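Hypothetical protein PH1109 (Pyrococcus horikoshii, PDB 2D5A) is of unknown function but contains a CoA-binding domain of the Rossmann type and holds coenzyme A in the crystal. Local coordinates at residues Gly29-Pro34 with Pro57-Val62; Lys88-Tyr93 with Thr111-Ala116. All coordinates share one frame; numbering follows the deposited sequence.

Contact 1 of 2, residues Gly29-Pro34 with Pro57-Val62; sequences GASPKP and PKYEEV. With COA (coenzyme A), chain B.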
loop_
_atom_site.group_PDB
_atom_site.type_symbol
_atom_site.label_atom_id
_atom_site.label_comp_id
_atom_site.label_asym_id
_atom_site.label_seq_id
_atom_site.Cartn_x
_atom_site.Cartn_y
_atom_site.Cartn_z
ATOM N N GLY A 29 -4.140 -7.893 1.348
ATOM C CA GLY A 29 -5.181 -8.356 0.387
ATOM C C GLY A 29 -4.539 -9.085 -0.807
ATOM O O GLY A 29 -5.144 -9.405 -1.816
ATOM N N ALA A 30 -3.236 -9.427 -0.618
ATOM C CA ALA A 30 -2.566 -10.170 -1.700
ATOM C C ALA A 30 -3.342 -11.445 -2.053
ATOM O O ALA A 30 -3.861 -12.106 -1.168
ATOM C CB ALA A 30 -1.165 -10.598 -1.209
ATOM N N SER A 31 -3.277 -11.845 -3.322
ATOM C CA SER A 31 -4.065 -13.007 -3.773
ATOM C C SER A 31 -3.296 -13.678 -4.935
ATOM O O SER A 31 -2.644 -12.972 -5.758
ATOM C CB SER A 31 -5.394 -12.514 -4.385
ATOM O OG SER A 31 -6.071 -13.620 -5.005
ATOM N N PRO A 32 -3.334 -15.014 -5.017
ATOM C CA PRO A 32 -2.645 -15.713 -6.087
ATOM C C PRO A 32 -3.552 -15.685 -7.356
ATOM O O PRO A 32 -3.154 -16.205 -8.435
ATOM C CB PRO A 32 -2.540 -17.155 -5.572
ATOM C CG PRO A 32 -3.818 -17.322 -4.712
ATOM C CD PRO A 32 -3.882 -15.957 -3.971
ATOM N N LYS A 33 -4.820 -15.161 -7.231
ATOM C CA LYS A 33 -5.702 -15.127 -8.465
ATOM C C LYS A 33 -5.233 -14.031 -9.462
ATOM O O LYS A 33 -5.281 -12.839 -9.139
ATOM C CB LYS A 33 -7.169 -14.841 -8.000
ATOM C CG LYS A 33 -7.661 -15.897 -7.050
ATOM C CD LYS A 33 -9.093 -15.532 -6.512
ATOM C CE LYS A 33 -9.608 -16.636 -5.573
ATOM N NZ LYS A 33 -10.900 -16.058 -4.924
ATOM N N PRO A 34 -4.844 -14.415 -10.699
ATOM C CA PRO A 34 -4.323 -13.490 -11.731
ATOM C C PRO A 34 -5.276 -12.366 -12.005
ATOM O O PRO A 34 -4.906 -11.213 -12.303
ATOM C CB PRO A 34 -4.134 -14.402 -12.940
ATOM C CG PRO A 34 -3.573 -15.698 -12.274
ATOM C CD PRO A 34 -4.750 -15.825 -11.181
ATOM N N PRO A 57 -4.167 -13.422 5.769
ATOM C CA PRO A 57 -4.233 -14.612 6.644
ATOM C C PRO A 57 -4.734 -15.860 5.953
ATOM O O PRO A 57 -4.548 -16.948 6.532
ATOM C CB PRO A 57 -5.265 -14.221 7.778
ATOM C CG PRO A 57 -5.183 -12.677 7.736
ATOM C CD PRO A 57 -4.943 -12.262 6.289
ATOM N N LYS A 58 -5.348 -15.723 4.780
ATOM C CA LYS A 58 -5.862 -16.900 4.105
ATOM C C LYS A 58 -4.708 -17.727 3.469
ATOM O O LYS A 58 -4.878 -18.939 3.251
ATOM C CB LYS A 58 -6.797 -16.478 2.994
ATOM C CG LYS A 58 -7.268 -17.653 2.087
ATOM C CD LYS A 58 -8.302 -17.069 1.130
ATOM C CE LYS A 58 -8.844 -18.083 0.102
ATOM N NZ LYS A 58 -9.892 -17.488 -0.809
ATOM N N TYR A 59 -3.630 -17.045 3.065
ATOM C CA TYR A 59 -2.563 -17.773 2.232
ATOM C C TYR A 59 -1.215 -17.845 2.911
ATOM O O TYR A 59 -0.893 -16.993 3.741
ATOM C CB TYR A 59 -2.334 -17.005 0.892
ATOM C CG TYR A 59 -3.577 -16.972 0.073
ATOM C CD1 TYR A 59 -4.292 -15.727 -0.132
ATOM C CD2 TYR A 59 -4.075 -18.160 -0.544
ATOM C CE1 TYR A 59 -5.456 -15.680 -1.012
ATOM C CE2 TYR A 59 -5.221 -18.161 -1.397
ATOM C CZ TYR A 59 -5.898 -16.885 -1.626
ATOM O OH TYR A 59 -6.959 -16.920 -2.496
ATOM N N GLU A 60 -0.433 -18.878 2.552
ATOM C CA GLU A 60 0.912 -19.029 3.137
ATOM C C GLU A 60 2.014 -18.629 2.132
ATOM O O GLU A 60 3.100 -18.240 2.529
ATOM C CB GLU A 60 1.048 -20.520 3.578
ATOM C CG GLU A 60 0.222 -20.536 4.931
ATOM C CD GLU A 60 -0.215 -21.877 5.445
ATOM O OE1 GLU A 60 0.466 -22.860 5.132
ATOM O OE2 GLU A 60 -1.220 -21.937 6.227
ATOM N N GLU A 61 1.633 -18.628 0.847
ATOM C CA GLU A 61 2.606 -18.182 -0.208
ATOM C C GLU A 61 1.822 -17.594 -1.411
ATOM O O GLU A 61 0.785 -18.111 -1.800
ATOM C CB GLU A 61 3.501 -19.387 -0.631
ATOM C CG GLU A 61 4.721 -18.865 -1.416
ATOM C CD GLU A 61 5.821 -19.959 -1.580
ATOM O OE1 GLU A 61 6.994 -19.540 -1.818
ATOM O OE2 GLU A 61 5.460 -21.146 -1.446
ATOM N N VAL A 62 2.289 -16.445 -1.878
ATOM C CA VAL A 62 1.641 -15.826 -3.034
ATOM C C VAL A 62 2.756 -15.283 -3.949
ATOM O O VAL A 62 3.642 -14.575 -3.473
ATOM C CB VAL A 62 0.767 -14.617 -2.576
ATOM C CG1 VAL A 62 0.173 -13.860 -3.820
ATOM C CG2 VAL A 62 -0.451 -15.159 -1.776
HETATM N N1A COA B . -6.823 -9.479 5.202
HETATM C C2A COA B . -6.192 -9.614 4.046
HETATM N N3A COA B . -6.810 -9.953 2.914
HETATM C C4A COA B . -8.142 -10.115 2.942
HETATM C C5A COA B . -8.856 -9.954 4.129
HETATM C C6A COA B . -8.163 -9.647 5.289
HETATM N N6A COA B . -8.769 -9.584 6.484
HETATM N N7A COA B . -10.134 -10.215 3.843
HETATM C C8A COA B . -10.234 -10.522 2.550
HETATM N N9A COA B . -9.014 -10.470 1.995
HETATM C C1B COA B . -8.659 -10.843 0.617
HETATM C C2B COA B . -9.382 -12.101 0.126
HETATM O O2B COA B . -8.620 -13.265 0.451
HETATM C C3B COA B . -9.479 -11.832 -1.378
HETATM O O3B COA B . -8.568 -12.601 -2.170
HETATM P P3B COA B . -9.017 -14.070 -2.661
HETATM O O7A COA B . -7.665 -14.656 -3.310
HETATM O O8A COA B . -10.159 -13.893 -3.754
HETATM O O9A COA B . -9.471 -14.797 -1.445
HETATM C C4B COA B . -9.202 -10.332 -1.522
HETATM O O4B COA B . -9.212 -9.805 -0.192
HETATM C C5B COA B . -10.311 -9.657 -2.334
HETATM O O5B COA B . -11.576 -9.998 -1.767
HETATM P P1A COA B . -12.841 -8.981 -1.809
HETATM O O1A COA B . -12.539 -7.835 -0.919
HETATM O O2A COA B . -13.980 -9.874 -1.488
HETATM O O3A COA B . -12.888 -8.656 -3.382
HETATM P P2A COA B . -13.817 -7.529 -4.081
HETATM O O4A COA B . -14.050 -8.058 -5.443
HETATM O O5A COA B . -14.922 -7.210 -3.147
HETATM O O6A COA B . -12.867 -6.240 -4.243
HETATM C CBP COA B . -11.147 -4.868 -3.317
HETATM C CCP COA B . -12.602 -5.326 -3.172
HETATM C CDP COA B . -10.160 -6.033 -3.435
HETATM C CEP COA B . -10.837 -3.750 -2.326
HETATM C CAP COA B . -11.120 -4.216 -4.713
HETATM O OAP COA B . -12.010 -3.101 -4.851
HETATM C C9P COA B . -9.747 -3.718 -5.173
HETATM O O9P COA B . -8.986 -4.626 -5.814
HETATM N N8P COA B . -9.411 -2.432 -5.055
HETATM C C7P COA B . -8.143 -1.900 -5.566
HETATM C C6P COA B . -8.391 -1.569 -7.044
HETATM C C5P COA B . -7.123 -1.007 -7.688
HETATM O O5P COA B . -6.482 -0.023 -7.023
HETATM N N4P COA B . -6.702 -1.555 -8.817
HETATM C C3P COA B . -5.462 -1.084 -9.446
HETATM C C2P COA B . -5.857 -0.607 -10.839
HETATM S S1P COA B . -4.344 -0.127 -11.741
#
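The loop 29-34 and the turn that leads into strand 61-62 draw together around Pro32 and Val62, whose CA atoms are 5.3 Å apart, and the touching parts of the two backbones run 78° to each other. Pro32 and Tyr59 carry the packing. The proline comes at the tyrosine from the opposite direction and lays its CD over one ring face, a CH-pi contact with CD 3.5 Å from the Tyr59 ring centroid. The opposite face is covered by Lys58 CG, which stands over the ring centre, so the aromatic plane is clamped between a proline and the start of a lysine chain. Deeper in, CG1 of Val62 sits 3.5 Å from Ser31 O, a carbonyl that also accepts from Asn39.

Fixed in this way, Tyr59 presents its hydroxyl to the phosphate on the ribose of coenzyme A: OH donates to O7A at 2.5 Å, with O7A near the ring plane. Ser31 OG donates to the same O7A, also at 2.5 Å. With OG anti to the backbone N (chi1 171°), the serine oxygen can at the same time receive Lys33 N at 3.0 Å along a fairly straight bond (160°), forming an ST turn. The extended chains of the two lysines take the remaining oxygens, Lys33 NZ giving to O8A at 2.6 Å and Lys58 NZ to O9A at 2.8 Å, with a weak further bond from Lys58 NZ to Tyr59 OH. The two ammonium groups thus converge on the phosphate they share. Four side chains from two loops grip its three terminal oxygens, making the ribose-phosphate pocket of a Rossmann-like CoA-binding domain, formed in part by the loop that follows strand 24-28.

Contact 2 of 2, residues Lys88-Tyr93 with Thr111-Ala116; sequences KLTMEY and TYNREA. With COA (coenzyme A), chain B.
Met91 and Ala116, 4.4 Å apart at CA, mark the point where the start of helix 90-100 comes up against the first turn of helix 114-122, while further back the chains diverge to 6.7 Å between the CA atoms of Lys88 and Asn113. Both helices belong to successive beta-alpha units of the Rossmann-like fold, one following strand 80-83 and the other strand 104-107, and Asn113 occupies the N-cap position of the second.

The Thr90 side chain points at segment 111-116. Its hydroxyl takes the position between backbone N and carbonyl carbon (chi1 65°), where OG1 is hydrogen-bonded to Pro87 O; the same oxygen rests 3.2 Å from Asn113 CB and 3.5 Å from Ala116 CB. The methyl branch meets the loop backbone, CG2 lying 3.5 Å from Thr111 O. The Thr90 and Asn113 side chains pass alongside one another, pointing opposite ways, and Phe107 of strand 104-107 touches both Thr90 and Ala116 from the sheet. At this close approach, Ala116 CB meets Met91 CA at 3.7 Å. The Met91 side chain lies by Ala116 and also touches Lys119, although the placing of its end is doubtful.

Two other residues of segment 88-93 reach coenzyme A. Leu89 sets CD2 against the adenine, 3.4 Å from N7A. Tyr93, whose side chain also touches Leu83 and Pro57, donates from OH to N1A of the adenine at 2.7 Å.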
loop_
_atom_site.group_PDB
_atom_site.type_symbol
_atom_site.label_atom_id
_atom_site.label_comp_id
_atom_site.label_asym_id
_atom_site.label_seq_id
_atom_site.Cartn_x
_atom_site.Cartn_y
_atom_site.Cartn_z
ATOM N N LYS A 88 -13.757 -1.170 5.551
ATOM C CA LYS A 88 -13.758 -1.440 6.987
ATOM C C LYS A 88 -12.631 -2.322 7.482
ATOM O O LYS A 88 -12.226 -2.247 8.651
ATOM C CB LYS A 88 -15.102 -2.037 7.475
ATOM C CG LYS A 88 -16.228 -0.905 7.523
ATOM C CD LYS A 88 -17.375 -1.283 8.553
ATOM C CE LYS A 88 -17.246 -0.546 10.010
ATOM N NZ LYS A 88 -18.411 -0.788 11.116
ATOM N N LEU A 89 -12.027 -3.036 6.524
ATOM C CA LEU A 89 -10.854 -3.889 6.920
ATOM C C LEU A 89 -9.624 -3.021 7.071
ATOM O O LEU A 89 -8.654 -3.350 7.816
ATOM C CB LEU A 89 -10.571 -4.915 5.824
ATOM C CG LEU A 89 -11.432 -6.189 6.009
ATOM C CD1 LEU A 89 -12.899 -5.848 5.740
ATOM C CD2 LEU A 89 -11.048 -7.186 4.962
ATOM N N THR A 90 -9.646 -1.849 6.436
ATOM C CA THR A 90 -8.398 -1.078 6.527
ATOM C C THR A 90 -8.080 -0.485 7.879
ATOM O O THR A 90 -6.924 -0.111 8.126
ATOM C CB THR A 90 -8.313 0.100 5.476
ATOM O OG1 THR A 90 -9.358 1.043 5.817
ATOM C CG2 THR A 90 -8.511 -0.391 4.057
ATOM N N MET A 91 -9.049 -0.363 8.790
ATOM C CA MET A 91 -8.711 0.284 10.055
ATOM C C MET A 91 -7.721 -0.564 10.815
ATOM O O MET A 91 -6.728 -0.095 11.423
ATOM C CB MET A 91 -9.999 0.486 10.874
ATOM C CG MET A 91 -9.728 0.724 12.362
ATOM S SD MET A 91 -8.799 2.266 12.489
ATOM C CE MET A 91 -10.017 3.336 11.633
ATOM N N GLU A 92 -7.964 -1.854 10.774
ATOM C CA GLU A 92 -7.074 -2.795 11.459
ATOM C C GLU A 92 -5.664 -2.762 10.895
ATOM O O GLU A 92 -4.704 -2.789 11.644
ATOM C CB GLU A 92 -7.619 -4.151 11.277
ATOM C CG GLU A 92 -8.831 -4.266 12.124
ATOM C CD GLU A 92 -8.503 -4.074 13.614
ATOM O OE1 GLU A 92 -7.347 -4.426 14.076
ATOM O OE2 GLU A 92 -9.429 -3.617 14.331
ATOM N N TYR A 93 -5.581 -2.699 9.589
ATOM C CA TYR A 93 -4.281 -2.721 8.907
ATOM C C TYR A 93 -3.527 -1.419 9.108
ATOM O O TYR A 93 -2.286 -1.416 9.174
ATOM C CB TYR A 93 -4.432 -3.121 7.398
ATOM C CG TYR A 93 -4.634 -4.614 7.324
ATOM C CD1 TYR A 93 -5.876 -5.168 6.961
ATOM C CD2 TYR A 93 -3.599 -5.480 7.675
ATOM C CE1 TYR A 93 -6.107 -6.556 6.919
ATOM C CE2 TYR A 93 -3.794 -6.863 7.677
ATOM C CZ TYR A 93 -4.987 -7.395 7.299
ATOM O OH TYR A 93 -5.218 -8.734 7.203
ATOM N N THR A 111 -10.773 1.482 -1.457
ATOM C CA THR A 111 -10.429 1.066 -0.137
ATOM C C THR A 111 -10.452 2.097 0.903
ATOM O O THR A 111 -10.287 1.835 2.083
ATOM C CB THR A 111 -8.961 0.394 -0.124
ATOM O OG1 THR A 111 -8.001 1.453 -0.297
ATOM C CG2 THR A 111 -8.819 -0.516 -1.323
ATOM N N TYR A 112 -10.632 3.391 0.497
ATOM C CA TYR A 112 -10.559 4.451 1.475
ATOM C C TYR A 112 -11.529 4.418 2.597
ATOM O O TYR A 112 -12.715 4.113 2.394
ATOM C CB TYR A 112 -10.662 5.783 0.665
ATOM C CG TYR A 112 -10.592 6.983 1.548
ATOM C CD1 TYR A 112 -11.780 7.673 1.933
ATOM C CD2 TYR A 112 -9.344 7.440 2.042
ATOM C CE1 TYR A 112 -11.709 8.759 2.774
ATOM C CE2 TYR A 112 -9.268 8.580 2.899
ATOM C CZ TYR A 112 -10.471 9.220 3.249
ATOM O OH TYR A 112 -10.440 10.343 4.088
ATOM N N ASN A 113 -11.020 4.639 3.806
ATOM C CA ASN A 113 -11.827 4.642 5.010
ATOM C C ASN A 113 -11.387 5.886 5.793
ATOM O O ASN A 113 -10.190 6.078 6.145
ATOM C CB ASN A 113 -11.579 3.391 5.852
ATOM C CG ASN A 113 -12.422 3.364 7.094
ATOM O OD1 ASN A 113 -13.549 2.816 7.079
ATOM N ND2 ASN A 113 -11.953 3.958 8.132
ATOM N N ARG A 114 -12.354 6.783 6.084
ATOM C CA ARG A 114 -12.002 8.019 6.820
ATOM C C ARG A 114 -11.405 7.877 8.193
ATOM O O ARG A 114 -10.428 8.538 8.530
ATOM C CB ARG A 114 -13.252 8.878 6.906
ATOM C CG ARG A 114 -13.446 9.674 5.725
ATOM C CD ARG A 114 -14.697 10.408 6.036
ATOM N NE ARG A 114 -15.683 9.410 6.432
ATOM C CZ ARG A 114 -16.888 9.692 6.884
ATOM N NH1 ARG A 114 -17.714 8.701 7.207
ATOM N NH2 ARG A 114 -17.237 10.971 7.018
ATOM N N GLU A 115 -12.030 7.045 8.991
ATOM C CA GLU A 115 -11.576 6.745 10.316
ATOM C C GLU A 115 -10.105 6.174 10.208
ATOM O O GLU A 115 -9.187 6.595 10.938
ATOM C CB GLU A 115 -12.514 5.672 10.863
ATOM C CG GLU A 115 -12.364 5.313 12.330
ATOM C CD GLU A 115 -12.281 6.542 13.259
ATOM O OE1 GLU A 115 -12.921 7.606 12.946
ATOM O OE2 GLU A 115 -11.577 6.426 14.299
ATOM N N ALA A 116 -9.904 5.190 9.327
ATOM C CA ALA A 116 -8.523 4.618 9.254
ATOM C C ALA A 116 -7.534 5.766 8.904
ATOM O O ALA A 116 -6.412 5.845 9.453
ATOM C CB ALA A 116 -8.473 3.471 8.156
HETATM N N1A COA B . -6.823 -9.479 5.202
HETATM C C2A COA B . -6.192 -9.614 4.046
HETATM N N3A COA B . -6.810 -9.953 2.914
HETATM C C4A COA B . -8.142 -10.115 2.942
HETATM C C5A COA B . -8.856 -9.954 4.129
HETATM C C6A COA B . -8.163 -9.647 5.289
HETATM N N6A COA B . -8.769 -9.584 6.484
HETATM N N7A COA B . -10.134 -10.215 3.843
HETATM C C8A COA B . -10.234 -10.522 2.550
HETATM N N9A COA B . -9.014 -10.470 1.995
HETATM C C1B COA B . -8.659 -10.843 0.617
HETATM C C2B COA B . -9.382 -12.101 0.126
HETATM O O2B COA B . -8.620 -13.265 0.451
HETATM C C3B COA B . -9.479 -11.832 -1.378
HETATM O O3B COA B . -8.568 -12.601 -2.170
HETATM P P3B COA B . -9.017 -14.070 -2.661
HETATM O O7A COA B . -7.665 -14.656 -3.310
HETATM O O8A COA B . -10.159 -13.893 -3.754
HETATM O O9A COA B . -9.471 -14.797 -1.445
HETATM C C4B COA B . -9.202 -10.332 -1.522
HETATM O O4B COA B . -9.212 -9.805 -0.192
HETATM C C5B COA B . -10.311 -9.657 -2.334
HETATM O O5B COA B . -11.576 -9.998 -1.767
HETATM P P1A COA B . -12.841 -8.981 -1.809
HETATM O O1A COA B . -12.539 -7.835 -0.919
HETATM O O2A COA B . -13.980 -9.874 -1.488
HETATM O O3A COA B . -12.888 -8.656 -3.382
HETATM P P2A COA B . -13.817 -7.529 -4.081
HETATM O O4A COA B . -14.050 -8.058 -5.443
HETATM O O5A COA B . -14.922 -7.210 -3.147
HETATM O O6A COA B . -12.867 -6.240 -4.243
HETATM C CBP COA B . -11.147 -4.868 -3.317
HETATM C CCP COA B . -12.602 -5.326 -3.172
HETATM C CDP COA B . -10.160 -6.033 -3.435
HETATM C CEP COA B . -10.837 -3.750 -2.326
HETATM C CAP COA B . -11.120 -4.216 -4.713
HETATM O OAP COA B . -12.010 -3.101 -4.851
HETATM C C9P COA B . -9.747 -3.718 -5.173
HETATM O O9P COA B . -8.986 -4.626 -5.814
HETATM N N8P COA B . -9.411 -2.432 -5.055
HETATM C C7P COA B . -8.143 -1.900 -5.566
HETATM C C6P COA B . -8.391 -1.569 -7.044
HETATM C C5P COA B . -7.123 -1.007 -7.688
HETATM O O5P COA B . -6.482 -0.023 -7.023
HETATM N N4P COA B . -6.702 -1.555 -8.817
HETATM C C3P COA B . -5.462 -1.084 -9.446
HETATM C C2P COA B . -5.857 -0.607 -10.839
HETATM S S1P COA B . -4.344 -0.127 -11.741
#

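In the fold
Contacts 1 and 2 follow one another along the chain, their centres about 20 Å apart, and coenzyme A joins them. Contact 1 holds the ribose phosphate, whereas segment 88-93 of contact 2 supplies partners for the adenine, so the nucleotide end of the ligand spans both. They also touch directly: Pro57 CD packs against Tyr93 OH at 3.7 Å, and the same CD lies 3.5 Å from adenine N1A. Towards the pantetheine part, Thr111 CG2 approaches the ligand's CEP methyl at 3.9 Å. Arg36, Asp37, Asn56 and Tyr109 give further hydrogen bonds to coenzyme A, adding to a site made by loops and helix starts that follow the strands of the parallel sheet.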